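Local atomic coordinates of actinorhodin polyketide putative beta-ketoacyl synthase 2 (Streptomyces coelicolor A3, PDB entry 1TQY), a protein that serves as the chain length factor of the actinorhodin polyketide synthase, a beta-ketoacyl synthase relative thought to act with its ketosynthase partner in setting the length of the polyketide. Residues D60-P65 with T80-T85; N112-F117 with G194-L199; A86-L91 with S153-M158; M106-A111 with V147-I152; D118-E123 with V137-A142. All coordinates share one frame; numbering follows the deposited sequence.

Interaction 1 of 5, residues D60-P65 with T80-T85; sequences DDFHAP and TRLALT
Phe62 pushes its ring from the 60-65 loop against the flank of helix 78-93, where Arg81, Leu82 and Thr85 each meet a different part of it. CG stands anti to the backbone N (chi1 177°), which directs it toward the helix. Over one face sits the methyl CD2 of Leu82, in a CH-pi contact 3.8 Å from the centroid of the Phe62 ring; it is shifted toward the rim, so Leu82 CD2 lies nearest Phe62 CD2, at 3.6 Å. The backbone N of Ala64 lies above the opposite face. Thr85 arrives at the edge instead, its OG1 close to the ring plane and 3.3 Å from Phe62 CE1. That hydroxyl donates to Arg81 O over 2.7 Å, reaching the carbonyl from the face opposite to Thr85 N, so its rotation is fixed from within the helix. Arg81 adds two contacts. Its CB approaches Phe62 CE2 at 4.0 Å, and the chain, extended from CG to NE, then runs past Ala64, whose CB lies 3.5 Å from Arg81 CD and 3.4 Å from Arg81 NH1. Arg81 NH2 bonds to Leu73 O and NE to Thr76 OG1. Around the contact, Phe62 also touches Leu24 of strand 23-24 and the ring of His67, while Leu82 continues inward to Val195 of strand 189-196.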
# COMPACT_ATOMS: atom_id res chain seq x y z
N ASP B 60 -7.34 -15.18 21.43
CA ASP B 60 -7.15 -15.02 22.87
C ASP B 60 -6.05 -15.86 23.49
O ASP B 60 -5.85 -15.82 24.69
CB ASP B 60 -8.44 -15.31 23.63
CG ASP B 60 -9.58 -14.41 23.21
OD1 ASP B 60 -9.39 -13.17 23.12
OD2 ASP B 60 -10.68 -14.95 22.97
N ASP B 61 -5.33 -16.64 22.69
CA ASP B 61 -4.27 -17.47 23.24
C ASP B 61 -2.91 -17.03 22.75
O ASP B 61 -1.98 -17.83 22.68
CB ASP B 61 -4.52 -18.92 22.86
CG ASP B 61 -4.75 -19.10 21.38
OD1 ASP B 61 -4.86 -20.26 20.92
OD2 ASP B 61 -4.82 -18.06 20.67
N PHE B 62 -2.80 -15.75 22.39
CA PHE B 62 -1.55 -15.19 21.91
C PHE B 62 -1.02 -14.18 22.90
O PHE B 62 -1.60 -13.11 23.09
CB PHE B 62 -1.76 -14.50 20.56
CG PHE B 62 -0.51 -13.83 20.02
CD1 PHE B 62 0.56 -14.59 19.57
CD2 PHE B 62 -0.42 -12.44 19.96
CE1 PHE B 62 1.71 -13.98 19.05
CE2 PHE B 62 0.72 -11.81 19.44
CZ PHE B 62 1.79 -12.59 18.99
N HIS B 63 0.09 -14.51 23.55
CA HIS B 63 0.68 -13.56 24.49
C HIS B 63 1.97 -13.11 23.82
O HIS B 63 2.96 -13.83 23.84
CB HIS B 63 0.97 -14.25 25.83
CG HIS B 63 1.46 -13.31 26.88
ND1 HIS B 63 2.59 -13.55 27.63
CD2 HIS B 63 0.98 -12.11 27.30
CE1 HIS B 63 2.79 -12.54 28.46
NE2 HIS B 63 1.83 -11.65 28.28
N ALA B 64 1.94 -11.92 23.23
CA ALA B 64 3.09 -11.39 22.51
C ALA B 64 4.45 -11.67 23.14
O ALA B 64 5.33 -12.22 22.48
CB ALA B 64 2.92 -9.88 22.29
N PRO B 65 4.63 -11.33 24.43
CA PRO B 65 5.91 -11.57 25.10
C PRO B 65 6.44 -12.99 24.94
O PRO B 65 7.65 -13.22 25.04
CB PRO B 65 5.60 -11.23 26.56
CG PRO B 65 4.58 -10.14 26.43
CD PRO B 65 3.67 -10.70 25.35
N THR B 80 0.98 -6.09 14.13
CA THR B 80 2.35 -6.36 13.72
C THR B 80 2.98 -7.56 14.44
O THR B 80 3.74 -8.34 13.85
CB THR B 80 3.22 -5.12 13.90
OG1 THR B 80 2.68 -4.05 13.11
CG2 THR B 80 4.66 -5.40 13.46
N ARG B 81 2.64 -7.73 15.71
CA ARG B 81 3.17 -8.85 16.48
C ARG B 81 2.67 -10.16 15.92
O ARG B 81 3.40 -11.16 15.87
CB ARG B 81 2.77 -8.71 17.95
CG ARG B 81 3.31 -7.44 18.57
CD ARG B 81 2.74 -7.29 19.95
NE ARG B 81 3.24 -6.11 20.66
CZ ARG B 81 2.86 -5.81 21.89
NH1 ARG B 81 1.98 -6.59 22.53
NH2 ARG B 81 3.35 -4.73 22.49
N LEU B 82 1.41 -10.16 15.50
CA LEU B 82 0.82 -11.35 14.91
C LEU B 82 1.49 -11.65 13.57
O LEU B 82 1.80 -12.80 13.27
CB LEU B 82 -0.69 -11.13 14.73
CG LEU B 82 -1.45 -11.11 16.06
CD1 LEU B 82 -2.79 -10.41 15.90
CD2 LEU B 82 -1.64 -12.53 16.54
N ALA B 83 1.73 -10.61 12.78
CA ALA B 83 2.37 -10.75 11.48
C ALA B 83 3.80 -11.27 11.60
O ALA B 83 4.24 -12.08 10.80
CB ALA B 83 2.37 -9.40 10.75
N LEU B 84 4.53 -10.79 12.60
CA LEU B 84 5.91 -11.23 12.81
C LEU B 84 5.90 -12.70 13.25
O LEU B 84 6.75 -13.47 12.85
CB LEU B 84 6.61 -10.37 13.88
CG LEU B 84 6.98 -8.92 13.52
CD1 LEU B 84 7.36 -8.15 14.79
CD2 LEU B 84 8.14 -8.92 12.53
N THR B 85 4.92 -13.07 14.08
CA THR B 85 4.84 -14.44 14.56
C THR B 85 4.52 -15.35 13.39
O THR B 85 5.12 -16.41 13.22
CB THR B 85 3.75 -14.58 15.61
OG1 THR B 85 4.01 -13.67 16.68
CG2 THR B 85 3.69 -16.00 16.13

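Interaction 2 of 5, residues N112-F117 with G194-L199; sequences NACGGF and GVDSAL
Where the turn leaving strand 106-111 passes over the end of the adjacent parallel strand 189-196, the carboxylate of Asp196 holds the backbone of Ala113 and Cys114. A short, fairly straight bond runs from Cys114 N to Asp196 OD2, 2.8 Å long with an N-H...O angle of 160°, and meets the oxygen on its syn side. Ala113 N lies 3.2 Å from both Asp196 OD1 and Asp196 OD2; the bond to OD2 is weak, and the exact place of OD1, which also pairs with Ser343 OG, is less sure. A water extends the grip: it accepts from Ser197 N at 3.1 Å and lies 2.9 Å from Asp196 OD2 and 2.7 Å from Gly115 O. The turn is braced from inside as well. Asn112 has CG anti to its backbone N (chi1 -154°), and its OD1 accepts from Gly115 N at 2.8 Å, the donor standing 43° above the carbonyl plane. Beside these polar atoms, Cys114 SG packs on Ala198 CB at 4.0 Å. Ala113 and Cys114 also touch apolar side chains of the other chain, so the turn backs onto the subunit interface. An Asx motif whose neighbouring N-H groups are gathered by an aspartate carboxylate describes the site, which bridges two parallel strand ends in the N-terminal half of this thiolase-like fold.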
# COMPACT_ATOMS: atom_id res chain seq x y z
N ASN B 112 -2.07 -4.29 4.05
CA ASN B 112 -2.44 -3.79 5.37
C ASN B 112 -3.67 -2.91 5.20
O ASN B 112 -3.67 -1.99 4.38
CB ASN B 112 -1.30 -2.98 5.98
CG ASN B 112 -1.33 -2.97 7.49
OD1 ASN B 112 -2.41 -2.87 8.09
ND2 ASN B 112 -0.16 -3.05 8.11
N ALA B 113 -4.73 -3.17 5.95
CA ALA B 113 -5.94 -2.37 5.81
C ALA B 113 -6.13 -1.26 6.84
O ALA B 113 -6.47 -0.13 6.50
CB ALA B 113 -7.15 -3.30 5.81
N CYS B 114 -5.91 -1.60 8.12
CA CYS B 114 -6.10 -0.66 9.23
C CYS B 114 -4.80 -0.12 9.79
O CYS B 114 -4.80 0.91 10.45
CB CYS B 114 -6.84 -1.35 10.37
SG CYS B 114 -8.30 -2.25 9.85
N GLY B 115 -3.71 -0.83 9.54
CA GLY B 115 -2.43 -0.41 10.08
C GLY B 115 -2.46 -0.65 11.58
O GLY B 115 -3.34 -1.35 12.08
N GLY B 116 -1.51 -0.06 12.30
CA GLY B 116 -1.47 -0.24 13.74
C GLY B 116 -2.45 0.69 14.42
O GLY B 116 -2.05 1.61 15.11
N PHE B 117 -3.75 0.44 14.23
CA PHE B 117 -4.77 1.31 14.80
C PHE B 117 -4.86 1.36 16.33
O PHE B 117 -5.04 2.44 16.88
CB PHE B 117 -6.14 0.99 14.20
CG PHE B 117 -7.03 2.19 14.08
CD1 PHE B 117 -6.75 3.20 13.17
CD2 PHE B 117 -8.11 2.35 14.94
CE1 PHE B 117 -7.52 4.35 13.12
CE2 PHE B 117 -8.89 3.51 14.89
CZ PHE B 117 -8.59 4.51 13.98
N GLY B 194 -0.74 -10.98 4.94
CA GLY B 194 -1.33 -9.84 5.60
C GLY B 194 -1.96 -10.29 6.89
O GLY B 194 -2.28 -11.46 7.09
N VAL B 195 -2.12 -9.31 7.77
CA VAL B 195 -2.70 -9.50 9.08
C VAL B 195 -3.30 -8.16 9.47
O VAL B 195 -2.68 -7.12 9.24
CB VAL B 195 -1.62 -9.86 10.14
CG1 VAL B 195 -2.21 -9.80 11.53
CG2 VAL B 195 -1.07 -11.26 9.87
N ASP B 196 -4.51 -8.17 10.01
CA ASP B 196 -5.13 -6.93 10.46
C ASP B 196 -5.70 -7.19 11.83
O ASP B 196 -5.88 -8.34 12.23
CB ASP B 196 -6.29 -6.48 9.53
CG ASP B 196 -5.85 -5.46 8.49
OD1 ASP B 196 -5.71 -5.85 7.30
OD2 ASP B 196 -5.67 -4.27 8.84
N SER B 197 -5.97 -6.11 12.55
CA SER B 197 -6.56 -6.14 13.88
C SER B 197 -7.01 -4.72 14.19
O SER B 197 -6.22 -3.78 14.10
CB SER B 197 -5.55 -6.58 14.94
OG SER B 197 -6.17 -6.60 16.21
N ALA B 198 -8.28 -4.56 14.53
CA ALA B 198 -8.80 -3.24 14.85
C ALA B 198 -9.82 -3.41 15.96
O ALA B 198 -10.97 -2.98 15.84
CB ALA B 198 -9.45 -2.63 13.63
N LEU B 199 -9.38 -4.04 17.05
CA LEU B 199 -10.23 -4.32 18.18
C LEU B 199 -10.09 -3.37 19.36
O LEU B 199 -9.97 -3.80 20.51
CB LEU B 199 -10.00 -5.77 18.65
CG LEU B 199 -10.36 -6.80 17.59
CD1 LEU B 199 -10.13 -8.20 18.14
CD2 LEU B 199 -11.83 -6.61 17.19
O HOH W 1 -4.30 -3.75 11.32

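Interaction 3 of 5, residues A86-L91 with S153-M158; sequences AADWAL and SIRHGM
Arg155 is the first residue of 153-158 to reach across, its chain extended from CG to NE, with NH1 3.7 Å from Asp88 CB. The carboxylate itself stays beyond salt-bridge range: Asp88 OD1 is 4.5 Å from Arg155 NH1 and well out of the guanidinium plane, so at most the charges attract at a distance. Next comes His156, whose ring takes the centre of the contact. Leu91 CD1 lies over one face, 3.5 Å from the centroid of the His156 ring and 16° off its normal, a close CH-pi contact; Arg155 CB lies above the opposite face. At the ring edge, Asp88 OD1 is 4.0 Å from His156 CE1, with carboxylate and ring nearly coplanar. After Gly157 leaves the helix with positive phi, Met158, whose O accepts from Ser153 OG at 2.9 Å, sends its extended side chain back to Leu91, tip to tip, and Met158 CE touches Leu91 CD1 at 3.5 Å, a tight fit for two methyls. Pro98 touches Leu91, His156 and Met158. Leu91 of helix 78-93 packs on Val243 and Val191, and Met158, in the loop after helix 147-156, packs on Met106, Val108 and Val191 of the strands.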
# COMPACT_ATOMS: atom_id res chain seq x y z
N ALA B 86 3.56 -14.90 12.59
CA ALA B 86 3.13 -15.62 11.40
C ALA B 86 4.32 -15.77 10.45
O ALA B 86 4.62 -16.87 10.00
CB ALA B 86 2.00 -14.86 10.71
N ALA B 87 4.99 -14.65 10.18
CA ALA B 87 6.13 -14.67 9.27
C ALA B 87 7.21 -15.65 9.71
O ALA B 87 7.71 -16.43 8.91
CB ALA B 87 6.71 -13.26 9.13
N ASP B 88 7.58 -15.61 10.99
CA ASP B 88 8.61 -16.52 11.49
C ASP B 88 8.22 -17.97 11.27
O ASP B 88 9.02 -18.77 10.75
CB ASP B 88 8.89 -16.25 12.97
CG ASP B 88 9.97 -17.16 13.53
OD1 ASP B 88 11.14 -17.05 13.08
OD2 ASP B 88 9.66 -17.98 14.42
N TRP B 89 7.00 -18.32 11.67
CA TRP B 89 6.48 -19.69 11.51
C TRP B 89 6.47 -20.15 10.05
O TRP B 89 6.73 -21.32 9.75
CB TRP B 89 5.05 -19.81 12.07
CG TRP B 89 4.99 -19.79 13.57
CD1 TRP B 89 6.03 -19.99 14.43
CD2 TRP B 89 3.82 -19.59 14.38
NE1 TRP B 89 5.59 -19.92 15.73
CE2 TRP B 89 4.24 -19.68 15.73
CE3 TRP B 89 2.47 -19.34 14.11
CZ2 TRP B 89 3.35 -19.53 16.81
CZ3 TRP B 89 1.58 -19.19 15.18
CH2 TRP B 89 2.03 -19.29 16.51
N ALA B 90 6.17 -19.22 9.14
CA ALA B 90 6.13 -19.54 7.72
C ALA B 90 7.53 -19.87 7.19
O ALA B 90 7.70 -20.82 6.42
CB ALA B 90 5.54 -18.36 6.94
N LEU B 91 8.52 -19.08 7.60
CA LEU B 91 9.90 -19.30 7.18
C LEU B 91 10.46 -20.63 7.69
O LEU B 91 11.21 -21.30 6.98
CB LEU B 91 10.81 -18.16 7.65
CG LEU B 91 10.75 -16.86 6.82
CD1 LEU B 91 11.58 -15.77 7.50
CD2 LEU B 91 11.30 -17.15 5.42
N SER B 153 10.98 -7.41 7.15
CA SER B 153 12.24 -7.21 6.40
C SER B 153 13.46 -7.14 7.33
O SER B 153 14.44 -7.86 7.15
CB SER B 153 12.14 -5.92 5.59
OG SER B 153 13.42 -5.42 5.24
N ILE B 154 13.37 -6.25 8.31
CA ILE B 154 14.45 -6.04 9.28
C ILE B 154 14.73 -7.27 10.13
O ILE B 154 15.89 -7.61 10.38
CB ILE B 154 14.09 -4.88 10.23
CG1 ILE B 154 14.00 -3.58 9.43
CG2 ILE B 154 15.14 -4.75 11.34
CD1 ILE B 154 13.54 -2.42 10.24
N ARG B 155 13.68 -7.95 10.59
CA ARG B 155 13.88 -9.10 11.43
C ARG B 155 14.54 -10.28 10.73
O ARG B 155 15.20 -11.09 11.37
CB ARG B 155 12.56 -9.57 12.04
CG ARG B 155 12.78 -10.36 13.31
CD ARG B 155 11.61 -11.23 13.63
NE ARG B 155 11.75 -11.90 14.91
CZ ARG B 155 10.86 -12.78 15.38
NH1 ARG B 155 9.79 -13.08 14.66
NH2 ARG B 155 11.05 -13.35 16.56
N HIS B 156 14.37 -10.40 9.42
CA HIS B 156 14.96 -11.53 8.73
C HIS B 156 16.09 -11.15 7.79
O HIS B 156 16.66 -12.01 7.11
CB HIS B 156 13.86 -12.32 8.02
CG HIS B 156 12.79 -12.78 8.95
ND1 HIS B 156 12.97 -13.82 9.84
CD2 HIS B 156 11.55 -12.29 9.20
CE1 HIS B 156 11.90 -13.95 10.60
NE2 HIS B 156 11.02 -13.03 10.23
N GLY B 157 16.43 -9.87 7.76
CA GLY B 157 17.50 -9.40 6.90
C GLY B 157 17.19 -9.59 5.43
O GLY B 157 18.06 -9.97 4.64
N MET B 158 15.95 -9.31 5.06
CA MET B 158 15.53 -9.43 3.66
C MET B 158 15.66 -8.06 3.01
O MET B 158 15.06 -7.10 3.48
CB MET B 158 14.09 -9.94 3.61
CG MET B 158 13.97 -11.33 4.20
SD MET B 158 12.35 -12.08 4.04
CE MET B 158 12.65 -13.63 4.95

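Interaction 4 of 5, residues M106-A111 with V147-I152; sequences MGVVTA and VNTGQI
Val108 is the first residue of strand 106-111 to meet helix 147-156. The helix segment passes over the strand in a roughly antiparallel sense, the two axes 7.8 Å apart at their closest and 154° between their directions. Both methyls of Val108 are used: CG1 lies 3.8 Å from Thr149 CG2, and CG2 lies 4.0 Å from Ile152 CG2. The carbonyl takes part too, with Val108 O 3.4 Å from Thr149 CG2. Val109, by strand alternation, points away from this helix and packs on His178. Thr110 then turns back to the helix and brings in the polar part of the contact. Its chi1 of 61° sets OG1 between the backbone N and the carbonyl carbon, facing the Thr149 hydroxyl. The separation of Thr110 OG1 from Thr149 OG1, 2.5 Å, is unusually short, and which way the proton is shared is left open. Two further partners surround the pair: a water sits 2.9 Å from Thr110 OG1 while accepting a weak bond from Thr149 N, and Thr149 OG1 has a hydrogen-bond partner of its own in Ser163 O. The strand runs between parallel neighbours, 163-166 and 189-196, with helix 171-185 touching Val109 and Ala111. Helix 147-156 also meets helix 78-93, where Asn148 OD1 pairs with Thr80 OG1 and Ile152 packs on Ala87.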
# COMPACT_ATOMS: atom_id res chain seq x y z
N MET B 106 15.70 -12.01 -1.17
CA MET B 106 14.53 -12.17 -0.33
C MET B 106 13.71 -10.90 -0.26
O MET B 106 14.19 -9.85 0.18
CB MET B 106 14.94 -12.60 1.07
CG MET B 106 15.65 -13.94 1.09
SD MET B 106 16.12 -14.41 2.76
CE MET B 106 17.59 -13.37 3.01
N GLY B 107 12.46 -10.99 -0.71
CA GLY B 107 11.58 -9.83 -0.69
C GLY B 107 10.41 -9.98 0.27
O GLY B 107 10.16 -11.07 0.79
N VAL B 108 9.70 -8.89 0.51
CA VAL B 108 8.56 -8.92 1.41
C VAL B 108 7.41 -8.07 0.86
O VAL B 108 7.56 -6.86 0.66
CB VAL B 108 8.94 -8.42 2.83
CG1 VAL B 108 7.71 -8.42 3.74
CG2 VAL B 108 10.00 -9.34 3.44
N VAL B 109 6.28 -8.72 0.60
CA VAL B 109 5.10 -8.03 0.08
C VAL B 109 3.88 -8.34 0.94
O VAL B 109 3.41 -9.48 0.98
CB VAL B 109 4.78 -8.46 -1.36
CG1 VAL B 109 3.64 -7.61 -1.90
CG2 VAL B 109 6.02 -8.31 -2.23
N THR B 110 3.37 -7.32 1.63
CA THR B 110 2.21 -7.50 2.49
C THR B 110 1.10 -6.54 2.16
O THR B 110 1.31 -5.55 1.48
CB THR B 110 2.54 -7.21 3.98
OG1 THR B 110 2.96 -5.85 4.10
CG2 THR B 110 3.61 -8.17 4.49
N ALA B 111 -0.10 -6.85 2.64
CA ALA B 111 -1.23 -5.95 2.46
C ALA B 111 -1.58 -5.51 3.89
O ALA B 111 -1.37 -6.26 4.84
CB ALA B 111 -2.40 -6.68 1.82
N VAL B 147 4.24 -0.69 7.89
CA VAL B 147 4.86 -1.28 9.08
C VAL B 147 5.21 -2.77 9.05
O VAL B 147 6.35 -3.13 9.30
CB VAL B 147 4.03 -0.97 10.39
CG1 VAL B 147 2.64 -1.63 10.34
CG2 VAL B 147 4.82 -1.45 11.60
N ASN B 148 4.26 -3.63 8.70
CA ASN B 148 4.56 -5.05 8.69
C ASN B 148 5.57 -5.52 7.65
O ASN B 148 6.24 -6.54 7.84
CB ASN B 148 3.27 -5.85 8.59
CG ASN B 148 2.31 -5.49 9.70
OD1 ASN B 148 2.74 -5.23 10.83
ND2 ASN B 148 1.03 -5.45 9.39
N THR B 149 5.70 -4.78 6.56
CA THR B 149 6.68 -5.18 5.56
C THR B 149 8.07 -4.81 6.10
O THR B 149 8.98 -5.64 6.11
CB THR B 149 6.43 -4.48 4.20
OG1 THR B 149 5.27 -5.06 3.58
CG2 THR B 149 7.62 -4.67 3.28
N GLY B 150 8.20 -3.58 6.58
CA GLY B 150 9.46 -3.13 7.13
C GLY B 150 9.95 -3.93 8.34
O GLY B 150 11.15 -4.17 8.47
N GLN B 151 9.04 -4.33 9.22
CA GLN B 151 9.44 -5.09 10.40
C GLN B 151 9.82 -6.52 10.03
O GLN B 151 10.77 -7.07 10.58
CB GLN B 151 8.31 -5.12 11.45
CG GLN B 151 8.04 -3.78 12.15
CD GLN B 151 9.12 -3.38 13.15
OE1 GLN B 151 8.93 -2.44 13.93
NE2 GLN B 151 10.25 -4.08 13.13
N ILE B 152 9.09 -7.12 9.10
CA ILE B 152 9.43 -8.48 8.68
C ILE B 152 10.79 -8.43 7.98
O ILE B 152 11.67 -9.27 8.23
CB ILE B 152 8.33 -9.05 7.75
CG1 ILE B 152 7.06 -9.31 8.58
CG2 ILE B 152 8.81 -10.32 7.09
CD1 ILE B 152 5.85 -9.73 7.76
O HOH W 2 2.60 -3.79 6.09

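Interaction 5 of 5, residues D118-E123 with V137-A142; sequences DFTHRE and VYESFA
Thr120 and Glu139, their CA atoms 6.7 Å apart, mark one close approach of helix 117-129 to the short, loosely bonded helix 139-142; Phe119 and Ala142 mark another, at 7.0 Å between CA atoms. In the short helix both Phe141 N and Ala142 N donate to Tyr138 O. Ala142 CB lies over the centre of the Phe119 ring, 3.7 Å from its centroid and 6° off the normal. The ring stands there with CG anti to the backbone N (chi1 -165°). Both segments belong to the excursion between strand 106-111 and helix 147-156 of the ketosynthase fold, and Glu139 and Ser140 also pack on apolar side chains of the other chain. The Glu139 chain bends at chi2, and its carboxylate lies nearly coplanar with the Phe119 ring. OE2 receives the Thr120 hydroxyl on its syn lone pair, Thr120 OG1 to Glu139 OE2 being 2.8 Å. OE1 is buried without any polar partner, in the plane of the ring at its edge, 3.3 Å from Phe119 CD1 and in tight approach to Glu123 CG. With Glu123 OE2 only 5.0 Å from Glu139 OE1, this setting could raise the proton affinity of Glu139, though Lys126 and Ser136 N engage the Glu123 carboxylate.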
# COMPACT_ATOMS: atom_id res chain seq x y z
N ASP B 118 -4.75 0.22 17.02
CA ASP B 118 -4.80 0.24 18.48
C ASP B 118 -3.70 1.17 18.96
O ASP B 118 -3.91 2.04 19.81
CB ASP B 118 -4.57 -1.16 19.07
CG ASP B 118 -4.51 -1.14 20.60
OD1 ASP B 118 -5.58 -1.12 21.25
OD2 ASP B 118 -3.40 -1.12 21.14
N PHE B 119 -2.51 1.00 18.40
CA PHE B 119 -1.37 1.83 18.77
C PHE B 119 -1.63 3.30 18.49
O PHE B 119 -1.43 4.14 19.36
CB PHE B 119 -0.10 1.37 18.03
CG PHE B 119 1.17 1.92 18.62
CD1 PHE B 119 1.52 3.26 18.45
CD2 PHE B 119 2.00 1.11 19.38
CE1 PHE B 119 2.67 3.78 19.03
CE2 PHE B 119 3.16 1.62 19.97
CZ PHE B 119 3.49 2.96 19.79
N THR B 120 -2.09 3.63 17.29
CA THR B 120 -2.30 5.04 16.99
C THR B 120 -3.42 5.69 17.81
O THR B 120 -3.36 6.88 18.12
CB THR B 120 -2.55 5.27 15.46
OG1 THR B 120 -2.32 6.64 15.15
CG2 THR B 120 -3.98 4.93 15.06
N HIS B 121 -4.45 4.91 18.16
CA HIS B 121 -5.55 5.45 18.96
C HIS B 121 -5.00 5.93 20.31
O HIS B 121 -5.29 7.04 20.76
CB HIS B 121 -6.63 4.39 19.18
CG HIS B 121 -7.83 4.87 19.95
ND1 HIS B 121 -8.83 4.02 20.35
CD2 HIS B 121 -8.17 6.10 20.41
CE1 HIS B 121 -9.74 4.70 21.03
NE2 HIS B 121 -9.36 5.96 21.08
N ARG B 122 -4.19 5.09 20.95
CA ARG B 122 -3.60 5.46 22.23
C ARG B 122 -2.73 6.71 22.08
O ARG B 122 -2.68 7.56 22.98
CB ARG B 122 -2.77 4.30 22.80
CG ARG B 122 -3.56 3.02 22.97
CD ARG B 122 -2.69 1.83 23.27
NE ARG B 122 -3.48 0.61 23.32
CZ ARG B 122 -4.42 0.37 24.23
NH1 ARG B 122 -4.67 1.26 25.18
NH2 ARG B 122 -5.13 -0.75 24.18
N GLU B 123 -2.05 6.85 20.95
CA GLU B 123 -1.19 8.02 20.76
C GLU B 123 -2.03 9.27 20.54
O GLU B 123 -1.64 10.37 20.94
CB GLU B 123 -0.22 7.81 19.59
CG GLU B 123 0.88 6.77 19.86
CD GLU B 123 1.62 7.00 21.18
OE1 GLU B 123 1.90 8.18 21.51
OE2 GLU B 123 1.94 6.00 21.87
N VAL B 137 7.92 7.55 20.81
CA VAL B 137 8.94 7.73 19.79
C VAL B 137 8.72 6.69 18.68
O VAL B 137 9.39 6.74 17.64
CB VAL B 137 10.38 7.58 20.39
CG1 VAL B 137 10.68 8.76 21.32
CG2 VAL B 137 10.50 6.27 21.15
N TYR B 138 7.79 5.76 18.89
CA TYR B 138 7.48 4.72 17.90
C TYR B 138 6.23 5.03 17.06
O TYR B 138 5.95 4.33 16.08
CB TYR B 138 7.27 3.36 18.57
CG TYR B 138 8.37 2.97 19.50
CD1 TYR B 138 9.70 2.90 19.06
CD2 TYR B 138 8.11 2.70 20.85
CE1 TYR B 138 10.73 2.60 19.93
CE2 TYR B 138 9.13 2.40 21.74
CZ TYR B 138 10.45 2.35 21.27
OH TYR B 138 11.48 2.08 22.14
N GLU B 139 5.48 6.05 17.45
CA GLU B 139 4.26 6.40 16.72
C GLU B 139 4.58 6.67 15.25
O GLU B 139 3.72 6.49 14.38
CB GLU B 139 3.59 7.62 17.34
CG GLU B 139 2.43 8.20 16.54
CD GLU B 139 1.21 7.28 16.43
OE1 GLU B 139 1.22 6.14 16.93
OE2 GLU B 139 0.22 7.71 15.81
N SER B 140 5.81 7.10 14.99
CA SER B 140 6.26 7.42 13.64
C SER B 140 6.29 6.23 12.69
O SER B 140 6.26 6.41 11.47
CB SER B 140 7.66 8.05 13.69
OG SER B 140 8.57 7.19 14.36
N PHE B 141 6.34 5.01 13.22
CA PHE B 141 6.37 3.85 12.33
C PHE B 141 5.54 2.65 12.79
O PHE B 141 5.49 1.65 12.08
CB PHE B 141 7.81 3.40 12.11
CG PHE B 141 8.48 2.88 13.35
CD1 PHE B 141 9.34 3.69 14.09
CD2 PHE B 141 8.26 1.58 13.78
CE1 PHE B 141 9.97 3.21 15.24
CE2 PHE B 141 8.88 1.09 14.94
CZ PHE B 141 9.73 1.91 15.66
N ALA B 142 4.91 2.74 13.95
CA ALA B 142 4.10 1.63 14.46
C ALA B 142 2.72 1.59 13.83
O ALA B 142 2.07 0.55 13.83
CB ALA B 142 3.97 1.73 15.96

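Helix 78-93 serves interactions 1 and 3, helix 147-156 serves 3 and 4, and the parallel neighbours 106-111 and 189-196 bring 2 and 4 to the same strands. Interactions 2 and 4 involve only buried residues, and there polar groups are paired by backbone N-H, hydroxyls and waters. Interaction 1 is largely buried, while in 3 half of the touching residues are partly exposed; both put a methyl over a ring. Interaction 5, its centre about 24 Å from the centre of the chain, mixes both kinds of chemistry and is nested inside the loops closed by 2, 3 and 4. Leu84 with Gln151 joins 1 to 4, and Phe141 with Val147 joins 5 to 4.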